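Local coordinates for 70 kDa protein (Xanthomonas sp., PDB 4B2N) that cleaves rubber (polyisoprene) oxidatively as a processive dioxygenase that carries two covalently bound c-type hemes, at residues H195-F207 against Y555-W567. Residues are numbered along the deposited sequence; the frame is centred on the assembly and turned at random.
Sequences HDSRLGTASEASF and YSFASYDWQKLGW. With HEC (heme c), chain C.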
# COMPACT_ATOMS: atom_id res chain seq x y z
N HIS A 195 4.74 1.05 -4.22
CA HIS A 195 4.66 -0.40 -3.98
C HIS A 195 5.94 -1.16 -4.19
O HIS A 195 6.06 -2.28 -3.75
CB HIS A 195 3.51 -1.01 -4.77
CG HIS A 195 2.20 -0.80 -4.10
ND1 HIS A 195 1.79 -1.58 -3.04
CD2 HIS A 195 1.16 0.08 -4.40
CE1 HIS A 195 0.53 -1.16 -2.64
NE2 HIS A 195 0.18 -0.11 -3.46
N ASP A 196 6.95 -0.52 -4.76
CA ASP A 196 8.17 -1.21 -5.16
C ASP A 196 9.41 -0.42 -4.70
O ASP A 196 9.39 0.84 -4.57
CB ASP A 196 8.26 -1.40 -6.72
CG ASP A 196 7.27 -2.50 -7.19
OD1 ASP A 196 7.44 -3.67 -6.81
OD2 ASP A 196 6.30 -2.15 -7.87
N SER A 197 10.52 -1.16 -4.52
CA SER A 197 11.80 -0.47 -4.25
C SER A 197 12.91 -1.46 -4.42
O SER A 197 12.63 -2.62 -4.59
CB SER A 197 11.83 0.06 -2.82
OG SER A 197 11.47 -1.00 -1.91
N ARG A 198 14.16 -0.98 -4.37
CA ARG A 198 15.32 -1.87 -4.45
C ARG A 198 15.85 -1.87 -3.05
O ARG A 198 15.94 -0.79 -2.47
CB ARG A 198 16.36 -1.24 -5.37
CG ARG A 198 16.01 -1.37 -6.84
CD ARG A 198 17.20 -0.88 -7.68
NE ARG A 198 16.91 -1.02 -9.11
CZ ARG A 198 17.20 -2.12 -9.82
NH1 ARG A 198 17.73 -3.19 -9.19
NH2 ARG A 198 16.86 -2.19 -11.08
N LEU A 199 16.20 -3.04 -2.53
CA LEU A 199 17.06 -3.12 -1.37
C LEU A 199 18.39 -3.74 -1.82
O LEU A 199 18.42 -4.95 -2.14
CB LEU A 199 16.40 -3.99 -0.29
CG LEU A 199 17.28 -4.18 0.94
CD1 LEU A 199 17.68 -2.78 1.46
CD2 LEU A 199 16.52 -4.96 2.01
N GLY A 200 19.48 -2.93 -1.72
CA GLY A 200 20.76 -3.18 -2.39
C GLY A 200 20.79 -2.50 -3.75
O GLY A 200 19.76 -2.40 -4.40
N THR A 201 21.95 -2.01 -4.14
CA THR A 201 22.15 -1.52 -5.46
C THR A 201 21.86 -2.68 -6.43
O THR A 201 21.77 -3.89 -6.06
CB THR A 201 23.62 -1.03 -5.68
OG1 THR A 201 24.51 -2.15 -5.50
CG2 THR A 201 23.98 -0.00 -4.68
N ALA A 202 21.68 -2.31 -7.68
CA ALA A 202 21.48 -3.28 -8.71
C ALA A 202 22.67 -4.25 -8.79
O ALA A 202 22.47 -5.37 -9.15
CB ALA A 202 21.24 -2.55 -10.05
N SER A 203 23.89 -3.83 -8.49
CA SER A 203 25.05 -4.75 -8.34
C SER A 203 24.88 -5.72 -7.17
O SER A 203 25.43 -6.84 -7.19
CB SER A 203 26.32 -3.97 -8.02
OG SER A 203 26.64 -3.16 -9.09
N GLU A 204 24.19 -5.31 -6.12
CA GLU A 204 24.11 -6.20 -4.99
C GLU A 204 22.90 -7.11 -4.96
O GLU A 204 22.90 -8.14 -4.22
CB GLU A 204 24.10 -5.40 -3.69
CG GLU A 204 25.12 -4.27 -3.69
CD GLU A 204 25.01 -3.56 -2.37
OE1 GLU A 204 23.94 -2.95 -2.15
OE2 GLU A 204 25.98 -3.65 -1.61
N ALA A 205 21.83 -6.75 -5.67
CA ALA A 205 20.60 -7.53 -5.60
C ALA A 205 19.77 -7.32 -6.85
O ALA A 205 19.71 -6.22 -7.43
CB ALA A 205 19.76 -7.16 -4.34
N SER A 206 19.14 -8.42 -7.25
CA SER A 206 18.15 -8.41 -8.33
C SER A 206 16.92 -7.63 -7.82
O SER A 206 16.69 -7.58 -6.61
CB SER A 206 17.72 -9.87 -8.54
OG SER A 206 18.33 -10.24 -9.74
N PHE A 207 16.14 -7.08 -8.71
CA PHE A 207 14.85 -6.49 -8.33
C PHE A 207 13.76 -7.57 -8.08
O PHE A 207 13.67 -8.55 -8.79
CB PHE A 207 14.39 -5.55 -9.41
CG PHE A 207 13.04 -5.00 -9.18
CD1 PHE A 207 12.84 -3.97 -8.26
CD2 PHE A 207 11.94 -5.54 -9.85
CE1 PHE A 207 11.55 -3.48 -8.03
CE2 PHE A 207 10.68 -5.01 -9.67
CZ PHE A 207 10.49 -4.00 -8.75
N TYR A 555 20.16 3.24 -0.70
CA TYR A 555 19.47 1.90 -0.53
C TYR A 555 20.42 0.73 -0.71
O TYR A 555 20.00 -0.41 -0.98
CB TYR A 555 18.29 1.77 -1.52
CG TYR A 555 18.67 1.99 -2.98
CD1 TYR A 555 18.75 3.27 -3.51
CD2 TYR A 555 18.92 0.90 -3.83
CE1 TYR A 555 19.05 3.47 -4.86
CE2 TYR A 555 19.25 1.10 -5.19
CZ TYR A 555 19.35 2.37 -5.67
OH TYR A 555 19.66 2.58 -6.99
N SER A 556 21.72 0.97 -0.56
CA SER A 556 22.73 -0.08 -0.69
C SER A 556 22.75 -0.96 0.58
O SER A 556 22.22 -0.55 1.67
CB SER A 556 24.10 0.57 -0.98
OG SER A 556 24.71 0.96 0.26
N PHE A 557 23.32 -2.17 0.47
CA PHE A 557 23.35 -3.08 1.65
C PHE A 557 24.00 -2.43 2.85
O PHE A 557 23.60 -2.70 3.99
CB PHE A 557 24.01 -4.41 1.35
CG PHE A 557 23.13 -5.42 0.61
CD1 PHE A 557 21.78 -5.19 0.30
CD2 PHE A 557 23.70 -6.63 0.19
CE1 PHE A 557 21.05 -6.18 -0.40
CE2 PHE A 557 22.97 -7.58 -0.48
CZ PHE A 557 21.63 -7.37 -0.74
N ALA A 558 24.92 -1.48 2.62
CA ALA A 558 25.68 -0.83 3.73
C ALA A 558 24.79 0.06 4.62
O ALA A 558 25.13 0.30 5.78
CB ALA A 558 26.85 -0.01 3.21
N SER A 559 23.65 0.48 4.09
CA SER A 559 22.68 1.28 4.80
C SER A 559 21.71 0.47 5.57
O SER A 559 20.99 1.02 6.38
CB SER A 559 21.91 2.19 3.88
OG SER A 559 22.85 3.12 3.31
N TYR A 560 21.68 -0.83 5.30
CA TYR A 560 20.77 -1.74 5.98
C TYR A 560 21.49 -2.34 7.17
O TYR A 560 22.73 -2.41 7.15
CB TYR A 560 20.20 -2.78 5.00
CG TYR A 560 18.76 -3.20 5.36
CD1 TYR A 560 17.71 -2.33 5.17
CD2 TYR A 560 18.50 -4.42 5.92
CE1 TYR A 560 16.41 -2.66 5.45
CE2 TYR A 560 17.18 -4.79 6.20
CZ TYR A 560 16.16 -3.91 6.00
OH TYR A 560 14.89 -4.26 6.27
N ASP A 561 20.72 -2.64 8.22
CA ASP A 561 21.20 -3.20 9.50
C ASP A 561 20.87 -4.68 9.48
O ASP A 561 19.71 -5.06 9.66
CB ASP A 561 20.49 -2.53 10.68
CG ASP A 561 21.04 -2.98 12.05
OD1 ASP A 561 21.62 -4.08 12.09
OD2 ASP A 561 20.86 -2.24 13.04
N TRP A 562 21.90 -5.53 9.29
CA TRP A 562 21.69 -6.95 9.18
C TRP A 562 21.59 -7.60 10.55
O TRP A 562 21.38 -8.80 10.63
CB TRP A 562 22.73 -7.62 8.26
CG TRP A 562 22.65 -6.96 6.95
CD1 TRP A 562 23.40 -5.88 6.49
CD2 TRP A 562 21.63 -7.19 5.93
NE1 TRP A 562 22.97 -5.50 5.24
CE2 TRP A 562 21.90 -6.25 4.85
CE3 TRP A 562 20.58 -8.11 5.80
CZ2 TRP A 562 21.09 -6.20 3.70
CZ3 TRP A 562 19.82 -8.10 4.62
CH2 TRP A 562 20.07 -7.16 3.60
N GLN A 563 21.73 -6.84 11.63
CA GLN A 563 21.57 -7.47 12.93
C GLN A 563 20.22 -7.23 13.55
O GLN A 563 19.53 -8.16 13.96
CB GLN A 563 22.60 -7.02 13.94
CG GLN A 563 24.03 -7.36 13.53
CD GLN A 563 25.02 -6.43 14.22
OE1 GLN A 563 24.72 -5.87 15.30
NE2 GLN A 563 26.18 -6.22 13.61
N LYS A 564 19.85 -5.97 13.60
CA LYS A 564 18.55 -5.58 14.14
C LYS A 564 17.43 -5.58 13.09
O LYS A 564 16.25 -5.35 13.44
CB LYS A 564 18.71 -4.18 14.76
CG LYS A 564 19.40 -4.31 16.11
CD LYS A 564 19.42 -2.99 16.84
CE LYS A 564 20.41 -3.07 18.00
NZ LYS A 564 20.14 -1.93 18.92
N LEU A 565 17.82 -5.73 11.80
CA LEU A 565 16.92 -6.00 10.67
C LEU A 565 16.09 -4.76 10.42
O LEU A 565 14.96 -4.64 10.89
CB LEU A 565 16.02 -7.21 10.96
CG LEU A 565 16.01 -8.38 10.01
CD1 LEU A 565 17.42 -8.80 9.59
CD2 LEU A 565 15.29 -9.55 10.67
N GLY A 566 16.69 -3.86 9.62
CA GLY A 566 16.08 -2.58 9.29
C GLY A 566 17.11 -1.57 8.80
O GLY A 566 18.25 -1.95 8.54
N TRP A 567 16.71 -0.28 8.67
CA TRP A 567 17.64 0.80 8.26
C TRP A 567 18.59 1.10 9.38
O TRP A 567 18.21 1.12 10.53
CB TRP A 567 16.88 2.06 7.80
CG TRP A 567 16.12 1.66 6.57
CD1 TRP A 567 14.74 1.35 6.45
CD2 TRP A 567 16.71 1.41 5.26
NE1 TRP A 567 14.48 0.90 5.17
CE2 TRP A 567 15.63 0.94 4.40
CE3 TRP A 567 18.02 1.47 4.75
CZ2 TRP A 567 15.85 0.61 3.05
CZ3 TRP A 567 18.23 1.16 3.42
CH2 TRP A 567 17.15 0.71 2.57
FE HEC C . -1.55 0.86 -3.54
CHA HEC C . -2.83 -0.62 -0.65
CHB HEC C . -2.54 -1.93 -5.42
CHC HEC C . -0.96 2.55 -6.57
CHD HEC C . -0.05 3.27 -1.73
NA HEC C . -2.47 -0.81 -3.18
C1A HEC C . -2.79 -1.36 -1.90
C2A HEC C . -3.17 -2.76 -1.95
C3A HEC C . -3.11 -3.18 -3.31
C4A HEC C . -2.66 -1.98 -4.02
CMA HEC C . -3.37 -4.57 -3.86
CAA HEC C . -3.58 -3.70 -0.79
CBA HEC C . -2.28 -4.15 -0.12
CGA HEC C . -2.51 -4.94 1.15
O1A HEC C . -3.35 -4.55 2.04
O2A HEC C . -1.77 -5.91 1.28
NB HEC C . -1.82 0.43 -5.52
C1B HEC C . -2.12 -0.74 -6.10
C2B HEC C . -2.15 -0.73 -7.56
C3B HEC C . -1.72 0.57 -7.89
C4B HEC C . -1.47 1.18 -6.59
CMB HEC C . -2.57 -1.91 -8.35
CAB HEC C . -1.59 1.23 -9.24
CBB HEC C . -2.81 1.37 -9.95
NC HEC C . -0.68 2.54 -4.14
C1C HEC C . -0.50 3.17 -5.36
C2C HEC C . 0.28 4.43 -5.26
C3C HEC C . 0.50 4.62 -3.81
C4C HEC C . -0.11 3.46 -3.17
CMC HEC C . 0.63 5.31 -6.46
CAC HEC C . 1.19 5.75 -3.10
CBC HEC C . 0.94 7.05 -3.56
ND HEC C . -1.49 1.25 -1.54
C1D HEC C . -0.83 2.28 -1.00
C2D HEC C . -0.91 2.32 0.42
C3D HEC C . -1.73 1.19 0.73
C4D HEC C . -2.05 0.61 -0.56
CMD HEC C . -0.31 3.27 1.41
CAD HEC C . -2.22 0.87 2.10
CBD HEC C . -3.41 1.90 2.20
CGD HEC C . -4.01 1.84 3.58
O1D HEC C . -3.75 2.73 4.43
O2D HEC C . -4.69 0.80 3.85
O HOH W 1 21.11 0.57 -8.24
O HOH W 2 26.60 -1.50 0.20
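Leu199, Gly200 and Glu204 of a heme-ligand loop pack against Tyr560 and Phe557, which belong to the short antiparallel hairpin of strands 560-561 and 566-567 and the 3-10 turn before it; His195, at the start of that loop, is an axial ligand of a heme c iron. Leu199 projects its isobutyl group among aromatic rings of the hairpin segment: CG lies anti to the backbone N (chi1 177°), and CD2 sits over the centre of the Tyr560 ring, 4.0 Å from its centroid, in a CH-pi contact. Its other branch, CD1, meets Trp567 CH2 at 3.7 Å. Gly200, with positive phi, donates N-H to Tyr555 O (2.7 Å), and its CA lies close to the ring, 3.5 Å from Phe557 CD1. Glu204, extended beyond CG, runs past Phe557 in the opposite direction, CB over one face of the ring, while Trp562 CH2 covers the opposite face. At the end of the Glu204 side chain, OE1 accepts Phe557 N (2.8 Å, 163°) through its syn lone pair and Thr201 N (3.0 Å) on the anti side. A water bridges Glu204 OE2, Ser556 OG and Ala558 N; Ser556 OG also bonds Asp554 OD2. Arg198, whose NE bonds to Pro145 O, rests CB against Tyr555 CD2 and CE2 (3.7 Å). One N-H from its own loop and one from the start of 3-10 segment 557-559 thus grip the same carboxylate oxygen, joining loop to turn and fixing the carboxylate's orientation; these donors would probably favour its ionised form.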